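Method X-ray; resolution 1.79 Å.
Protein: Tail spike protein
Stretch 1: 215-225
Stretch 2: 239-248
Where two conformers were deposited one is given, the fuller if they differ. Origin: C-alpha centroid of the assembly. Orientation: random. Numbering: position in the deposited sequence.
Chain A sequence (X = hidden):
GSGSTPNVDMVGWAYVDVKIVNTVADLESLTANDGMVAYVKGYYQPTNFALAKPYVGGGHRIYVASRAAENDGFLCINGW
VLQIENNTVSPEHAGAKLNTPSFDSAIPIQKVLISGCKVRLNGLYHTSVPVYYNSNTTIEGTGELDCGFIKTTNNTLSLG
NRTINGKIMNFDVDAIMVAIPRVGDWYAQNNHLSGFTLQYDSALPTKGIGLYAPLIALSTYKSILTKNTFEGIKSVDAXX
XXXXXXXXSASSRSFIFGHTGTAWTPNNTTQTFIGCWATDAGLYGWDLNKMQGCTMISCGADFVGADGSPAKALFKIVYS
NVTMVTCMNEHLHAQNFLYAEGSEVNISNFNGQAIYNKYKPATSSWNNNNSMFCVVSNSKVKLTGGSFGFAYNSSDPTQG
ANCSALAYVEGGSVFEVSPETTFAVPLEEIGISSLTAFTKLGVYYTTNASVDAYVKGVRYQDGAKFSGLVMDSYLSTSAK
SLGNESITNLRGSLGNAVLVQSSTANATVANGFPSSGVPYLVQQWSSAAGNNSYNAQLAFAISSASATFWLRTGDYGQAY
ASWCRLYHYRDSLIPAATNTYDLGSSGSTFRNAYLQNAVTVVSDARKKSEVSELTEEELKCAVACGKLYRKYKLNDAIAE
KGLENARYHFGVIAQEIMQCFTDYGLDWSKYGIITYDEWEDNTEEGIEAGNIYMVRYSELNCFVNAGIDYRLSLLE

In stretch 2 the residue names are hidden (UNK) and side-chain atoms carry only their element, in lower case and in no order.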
# COMPACT_ATOMS: atom_id res chain seq x y z
N LEU A 215 -24.97 8.01 10.29
CA LEU A 215 -24.29 7.36 11.42
C LEU A 215 -24.27 5.86 11.13
O LEU A 215 -25.29 5.19 11.28
CB LEU A 215 -25.01 7.67 12.74
CG LEU A 215 -25.35 9.14 13.03
CD1 LEU A 215 -26.16 9.26 14.32
CD2 LEU A 215 -24.09 9.99 13.12
N ILE A 216 -23.11 5.34 10.72
CA ILE A 216 -23.00 3.93 10.33
C ILE A 216 -21.71 3.35 10.89
O ILE A 216 -20.72 4.06 11.12
CB ILE A 216 -23.03 3.72 8.79
CG1 ILE A 216 -22.02 4.63 8.10
CG2 ILE A 216 -24.44 3.95 8.26
CD1 ILE A 216 -21.84 4.35 6.62
N ALA A 217 -21.73 2.04 11.14
CA ALA A 217 -20.56 1.38 11.68
C ALA A 217 -20.61 -0.10 11.34
O ALA A 217 -21.68 -0.68 11.16
CB ALA A 217 -20.48 1.52 13.20
N LEU A 218 -19.43 -0.70 11.33
CA LEU A 218 -19.30 -2.15 11.42
C LEU A 218 -20.09 -2.87 10.32
O LEU A 218 -20.86 -3.79 10.58
CB LEU A 218 -19.74 -2.63 12.80
CG LEU A 218 -18.95 -2.05 13.97
CD1 LEU A 218 -19.75 -2.24 15.26
CD2 LEU A 218 -17.58 -2.68 14.10
N SER A 219 -19.90 -2.42 9.07
CA SER A 219 -20.77 -2.83 7.98
C SER A 219 -19.97 -3.09 6.72
O SER A 219 -18.83 -2.63 6.58
CB SER A 219 -21.83 -1.77 7.66
OG SER A 219 -22.77 -1.65 8.71
N THR A 220 -20.59 -3.82 5.79
CA THR A 220 -20.02 -4.01 4.46
C THR A 220 -21.03 -3.59 3.41
O THR A 220 -22.22 -3.93 3.49
CB THR A 220 -19.58 -5.46 4.19
OG1 THR A 220 -20.70 -6.34 4.26
CG2 THR A 220 -18.52 -5.91 5.20
N TYR A 221 -20.53 -2.86 2.42
CA TYR A 221 -21.29 -2.40 1.26
C TYR A 221 -20.54 -2.91 0.03
O TYR A 221 -19.35 -2.64 -0.12
CB TYR A 221 -21.40 -0.87 1.24
CG TYR A 221 -22.21 -0.31 2.39
CD1 TYR A 221 -21.63 -0.07 3.63
CD2 TYR A 221 -23.56 -0.01 2.23
CE1 TYR A 221 -22.38 0.44 4.69
CE2 TYR A 221 -24.33 0.50 3.29
CZ TYR A 221 -23.73 0.72 4.51
OH TYR A 221 -24.48 1.23 5.56
N LYS A 222 -21.23 -3.65 -0.84
CA LYS A 222 -20.57 -4.25 -2.00
C LYS A 222 -21.46 -4.15 -3.23
O LYS A 222 -22.66 -4.42 -3.14
CB LYS A 222 -20.24 -5.73 -1.75
CG LYS A 222 -19.35 -5.99 -0.56
CD LYS A 222 -18.83 -7.44 -0.57
CE LYS A 222 -17.86 -7.74 0.59
NZ LYS A 222 -16.66 -6.87 0.55
N SER A 223 -20.88 -3.78 -4.37
CA SER A 223 -21.58 -3.85 -5.64
C SER A 223 -22.90 -3.09 -5.57
O SER A 223 -23.99 -3.61 -5.89
CB SER A 223 -21.77 -5.30 -6.06
OG SER A 223 -20.48 -5.88 -6.25
N ILE A 224 -22.80 -1.84 -5.15
CA ILE A 224 -23.94 -0.93 -5.07
C ILE A 224 -23.67 0.24 -5.99
O ILE A 224 -22.61 0.89 -5.90
CB ILE A 224 -24.19 -0.44 -3.64
CG1 ILE A 224 -24.65 -1.61 -2.77
CG2 ILE A 224 -25.26 0.66 -3.64
CD1 ILE A 224 -24.66 -1.29 -1.31
N LEU A 225 -24.63 0.54 -6.84
CA LEU A 225 -24.54 1.66 -7.77
C LEU A 225 -25.58 2.69 -7.40
O LEU A 225 -26.77 2.37 -7.34
CB LEU A 225 -24.82 1.19 -9.20
CG LEU A 225 -25.11 2.32 -10.22
CD1 LEU A 225 -23.89 3.19 -10.45
CD2 LEU A 225 -25.64 1.73 -11.52
N UNK A 239 -17.61 4.36 10.87
CA UNK A 239 -16.40 3.70 11.34
C UNK A 239 -16.46 2.20 11.11
O UNK A 239 -17.53 1.59 11.17
c UNK A 239 -16.12 4.04 12.80
c UNK A 239 -18.34 4.49 14.06
c UNK A 239 -16.76 0.62 15.88
c UNK A 239 -17.21 3.74 13.80
c UNK A 239 -17.26 2.63 14.68
c UNK A 239 -17.94 0.78 16.63
c UNK A 239 -18.43 2.76 15.46
c UNK A 239 -18.79 1.83 16.43
c UNK A 239 -16.41 1.53 14.91
n UNK A 239 -19.07 3.91 15.06
N UNK A 240 -15.31 1.63 10.79
CA UNK A 240 -15.23 0.20 10.54
C UNK A 240 -16.24 -0.24 9.48
O UNK A 240 -17.07 -1.13 9.72
c UNK A 240 -15.42 -0.60 11.83
se UNK A 240 -12.82 -1.76 11.97
c UNK A 240 -14.22 -0.57 12.73
c UNK A 240 -11.35 -1.17 13.10
N UNK A 241 -16.15 0.36 8.29
CA UNK A 241 -16.96 -0.04 7.15
C UNK A 241 -16.06 -0.28 5.95
O UNK A 241 -15.08 0.44 5.76
s UNK A 241 -19.27 1.32 8.05
c UNK A 241 -18.02 0.99 6.78
N UNK A 242 -16.40 -1.30 5.17
CA UNK A 242 -15.74 -1.53 3.90
C UNK A 242 -16.73 -1.35 2.76
O UNK A 242 -17.93 -1.63 2.89
c UNK A 242 -14.15 -3.17 4.97
o UNK A 242 -16.14 -3.92 3.83
c UNK A 242 -15.11 -2.93 3.81
N UNK A 243 -16.19 -0.86 1.65
CA UNK A 243 -16.94 -0.51 0.45
C UNK A 243 -16.19 -1.14 -0.72
O UNK A 243 -15.03 -0.79 -0.96
c UNK A 243 -20.01 2.33 0.97
c UNK A 243 -17.52 1.78 1.48
c UNK A 243 -21.12 2.96 1.51
c UNK A 243 -18.81 2.94 2.98
c UNK A 243 -19.93 3.55 3.52
c UNK A 243 -16.78 2.10 2.59
c UNK A 243 -18.83 2.32 1.71
c UNK A 243 -17.02 1.01 0.26
c UNK A 243 -21.07 3.56 2.77
n UNK A 243 -17.55 2.79 3.49
N UNK A 244 -16.82 -2.09 -1.41
CA UNK A 244 -16.19 -2.80 -2.52
C UNK A 244 -17.09 -2.67 -3.74
O UNK A 244 -18.27 -3.01 -3.67
c UNK A 244 -15.00 -6.52 -3.05
o UNK A 244 -15.45 -7.05 -2.01
c UNK A 244 -15.26 -5.04 -3.33
c UNK A 244 -15.97 -4.28 -2.19
o UNK A 244 -14.32 -7.16 -3.87
N UNK A 245 -16.53 -2.16 -4.84
CA UNK A 245 -17.28 -2.00 -6.08
C UNK A 245 -18.55 -1.18 -5.88
O UNK A 245 -19.62 -1.50 -6.43
c UNK A 245 -16.27 -3.61 -8.87
c UNK A 245 -16.34 -3.95 -7.39
n UNK A 245 -18.51 -2.18 -9.89
n UNK A 245 -17.35 -0.20 -9.65
c UNK A 245 -17.58 -3.36 -6.71
n UNK A 245 -16.34 -2.18 -9.09
c UNK A 245 -17.40 -1.53 -9.54
N UNK A 246 -18.41 -0.08 -5.14
CA UNK A 246 -19.48 0.89 -4.97
C UNK A 246 -19.22 2.04 -5.92
O UNK A 246 -18.11 2.60 -5.96
c UNK A 246 -19.93 0.19 -2.62
c UNK A 246 -20.60 2.47 -3.36
c UNK A 246 -19.57 1.37 -3.51
N UNK A 247 -20.23 2.39 -6.70
CA UNK A 247 -20.14 3.47 -7.66
C UNK A 247 -21.13 4.54 -7.25
O UNK A 247 -22.31 4.23 -7.00
c UNK A 247 -20.55 4.12 -10.08
o UNK A 247 -20.86 2.47 -11.81
c UNK A 247 -20.82 3.66 -11.51
n UNK A 247 -21.02 4.63 -12.40
c UNK A 247 -20.46 2.99 -9.07
N UNK A 248 -20.66 5.78 -7.16
CA UNK A 248 -21.53 6.91 -6.86
C UNK A 248 -21.45 7.89 -8.03
O UNK A 248 -20.45 8.60 -8.20
c UNK A 248 -21.13 7.57 -5.55
O HOH W 1 -17.40 -4.35 1.41
O HOH W 2 -19.89 -4.62 -9.32

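Position 239 carries one carbon and then fused five- and six-membered rings holding eight carbons and one nitrogen. A217 CB lies over the ring face in a CH-pi contact, 3.4 Å from the centroid of the five-membered ring, and the backbone N of 239 donates to I216 O at 3.1 Å. The fused rings make it tryptophan, W239.

Position 240 has an unbranched chain of two carbons, a selenium and a carbon. L218 CD2 meets the CB of 240 at 3.8 Å, while the selenium end leads away. This is selenomethionine, M240. Both L218 and M240 have positive phi, and the two strands turn the corner in register.

Position 241 holds one carbon and one sulfur. The sulfur lies 4.0 Å from S219 CB, on whose face it sits, and 4.2 Å from I216 CD1. It is cysteine, C241.

At 242 a carbon bears one oxygen and one carbon, and the oxygen lies 3.4 Å from T220 CG2. This is threonine, T242, beside its like in T220, both with chi1 p. Water 1 donates to T242 OG1 and Y221 O and accepts from K222 NZ.

Position 243 again shows one carbon and fused rings with a single nitrogen. The six-membered ring makes an offset stack on the Y221 ring, centroids 4.2 Å apart and planes at 9°, while I216 CD1 touches the edge. It is tryptophan, W243, its CZ2 3.7 Å from I216 CD1.

Position 244 has three carbons, the third carrying two oxygens, one of which meets K222 NZ in a salt bridge. This is glutamate: K222 NZ to E244 OE1 is 2.8 Å, charge answering charge between paired neighbours.

Position 245 runs three carbons, a nitrogen, then a carbon with two more nitrogens; its CB lies 3.9 Å from S223 OG. It is arginine. R245 and S223 both have positive phi, and the chain turns a corner at S223. R245 NH2 donates to water 2, which has a weak bond to S223 OG.

At 246 one carbon carries two others, one of them 4.3 Å from Y221 CB and 4.4 Å from I224 CB: valine, V246.

Position 247 has three carbons, the third, 3.3 Å from L225 CD1, bearing one oxygen and one nitrogen, the amide of glutamine, Q247.

Position 248 has a single carbon and makes no contact with stretch 1: alanine, A248.

The contact works as two parallel strands in register, A217 beside W239 through L225 beside Q247. Backbone hydrogen bonds such as Y221 N to T242 O and E244 N to Y221 O, both 2.9 Å, join them; paired side chains then stack, pack or bridge along it.

Stretch 2 239-248: WMCTWERVQA
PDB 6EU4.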